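Lin0012 protein (Listeria innocua, PDB 3K17) probably acts as an ATP-dependent phosphomevalonate kinase of the GHMP family, in the mevalonate route to isopentenyl diphosphate. Local coordinates at residues A[126-131]-A[146-151]. Sequence-based numbering, arbitrary orientation.
Sequences AVINAL and KLAALS
The side chains that meet here, Ile-128, Leu-147 and Ala-148, are all aliphatic, and no flat group has a face or edge in the contact. The setting is a helix-helix pair in the N-terminal domain of a GHMP kinase fold. Helix 119-135 packs on the sheet through Ala-126, Asn-129 and Ala-130, which touch strands 7-18 and 37-45. Ile-128 reaches instead to helix 141-156. That second helix is covered in turn by helix 192-197, where Leu-147 and Leu-150 touch Leu-192 and Met-196. The contact joins helix 119-135, which lies on the sheet, to helix 141-156; helix 76-91 touches both, through Val-127, Leu-131 and Ser-151. All three residues that meet are buried.

Between segments 126-131 and 146-151, the nearest CA atoms are those of Ile-128 and Ala-148, 6.4 Å apart. The small side chain of Ala-148 is consistent with this approach. Ile-128 CG1 sits 4.0 Å from Ala-148 CB, and it is equally near the CA of that alanine. In Ile-128, CG1 is anti to the carbonyl carbon (chi1 -63°). The next torsion (chi2 -58°) brings CD1 round beside its own CA, 4.1 Å from Leu-147 CB. The two larger side chains meet obliquely. The other branch of the isoleucine also faces Leu-147: Ile-128 CG2 lies 4.3 Å from Leu-147 CD1.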
loop_
_atom_site.group_PDB
_atom_site.type_symbol
_atom_site.label_atom_id
_atom_site.label_comp_id
_atom_site.label_asym_id
_atom_site.label_seq_id
_atom_site.Cartn_x
_atom_site.Cartn_y
_atom_site.Cartn_z
ATOM N N ALA A 126 -25.870 20.239 -15.849
ATOM C CA ALA A 126 -25.728 20.164 -17.297
ATOM C C ALA A 126 -25.743 18.701 -17.753
ATOM O O ALA A 126 -26.392 18.354 -18.749
ATOM C CB ALA A 126 -24.427 20.852 -17.747
ATOM N N VAL A 127 -25.032 17.843 -17.023
ATOM C CA VAL A 127 -24.995 16.430 -17.366
ATOM C C VAL A 127 -26.391 15.804 -17.233
ATOM O O VAL A 127 -26.858 15.108 -18.143
ATOM C CB VAL A 127 -23.994 15.665 -16.456
ATOM C CG1 VAL A 127 -24.170 14.148 -16.620
ATOM C CG2 VAL A 127 -22.555 16.077 -16.814
ATOM N N ILE A 128 -27.059 16.056 -16.110
ATOM C CA ILE A 128 -28.384 15.477 -15.899
ATOM C C ILE A 128 -29.349 15.948 -16.988
ATOM O O ILE A 128 -30.061 15.139 -17.585
ATOM C CB ILE A 128 -28.947 15.842 -14.502
ATOM C CG1 ILE A 128 -28.052 15.240 -13.402
ATOM C CG2 ILE A 128 -30.405 15.349 -14.368
ATOM C CD1 ILE A 128 -27.888 13.730 -13.467
ATOM N N ASN A 129 -29.369 17.251 -17.251
ATOM C CA ASN A 129 -30.257 17.776 -18.281
ATOM C C ASN A 129 -29.945 17.228 -19.656
ATOM O O ASN A 129 -30.859 16.883 -20.407
ATOM C CB ASN A 129 -30.215 19.297 -18.330
ATOM C CG ASN A 129 -31.273 19.922 -17.454
ATOM O OD1 ASN A 129 -32.310 19.320 -17.208
ATOM N ND2 ASN A 129 -31.028 21.138 -16.995
ATOM N N ALA A 130 -28.662 17.146 -19.990
ATOM C CA ALA A 130 -28.263 16.627 -21.293
ATOM C C ALA A 130 -28.670 15.166 -21.502
ATOM O O ALA A 130 -29.158 14.808 -22.567
ATOM C CB ALA A 130 -26.755 16.776 -21.483
ATOM N N LEU A 131 -28.474 14.319 -20.497
ATOM C CA LEU A 131 -28.816 12.906 -20.644
ATOM C C LEU A 131 -30.317 12.652 -20.579
ATOM O O LEU A 131 -30.819 11.735 -21.232
ATOM C CB LEU A 131 -28.091 12.051 -19.593
ATOM C CG LEU A 131 -26.564 11.942 -19.789
ATOM C CD1 LEU A 131 -25.920 11.220 -18.619
ATOM C CD2 LEU A 131 -26.275 11.212 -21.087
ATOM N N LYS A 146 -33.583 16.003 -8.099
ATOM C CA LYS A 146 -33.249 14.925 -7.175
ATOM C C LYS A 146 -32.022 14.131 -7.637
ATOM O O LYS A 146 -31.175 13.775 -6.830
ATOM C CB LYS A 146 -34.440 13.972 -7.007
ATOM C CG LYS A 146 -35.644 14.563 -6.279
ATOM C CD LYS A 146 -36.740 13.513 -6.162
ATOM C CE LYS A 146 -37.991 14.052 -5.485
ATOM N NZ LYS A 146 -39.048 12.997 -5.408
ATOM N N LEU A 147 -31.945 13.831 -8.927
ATOM C CA LEU A 147 -30.792 13.103 -9.448
ATOM C C LEU A 147 -29.542 13.964 -9.244
ATOM O O LEU A 147 -28.538 13.500 -8.717
ATOM C CB LEU A 147 -30.977 12.807 -10.939
ATOM C CG LEU A 147 -32.063 11.799 -11.326
ATOM C CD1 LEU A 147 -32.258 11.814 -12.836
ATOM C CD2 LEU A 147 -31.676 10.400 -10.842
ATOM N N ALA A 148 -29.628 15.230 -9.647
ATOM C CA ALA A 148 -28.515 16.161 -9.526
ATOM C C ALA A 148 -28.107 16.399 -8.074
ATOM O O ALA A 148 -26.911 16.510 -7.762
ATOM C CB ALA A 148 -28.872 17.486 -10.199
ATOM N N ALA A 149 -29.096 16.480 -7.187
ATOM C CA ALA A 149 -28.838 16.707 -5.769
ATOM C C ALA A 149 -28.156 15.508 -5.100
ATOM O O ALA A 149 -27.211 15.682 -4.321
ATOM C CB ALA A 149 -30.143 17.035 -5.043
ATOM N N LEU A 150 -28.642 14.302 -5.384
ATOM C CA LEU A 150 -28.040 13.097 -4.814
ATOM C C LEU A 150 -26.599 12.996 -5.301
ATOM O O LEU A 150 -25.693 12.714 -4.527
ATOM C CB LEU A 150 -28.793 11.840 -5.256
ATOM C CG LEU A 150 -30.162 11.559 -4.630
ATOM C CD1 LEU A 150 -30.757 10.286 -5.220
ATOM C CD2 LEU A 150 -30.002 11.415 -3.123
ATOM N N SER A 151 -26.404 13.219 -6.596
ATOM C CA SER A 151 -25.075 13.151 -7.196
ATOM C C SER A 151 -24.112 14.108 -6.504
ATOM O O SER A 151 -23.058 13.707 -6.011
ATOM C CB SER A 151 -25.147 13.503 -8.689
ATOM O OG SER A 151 -23.860 13.470 -9.298
#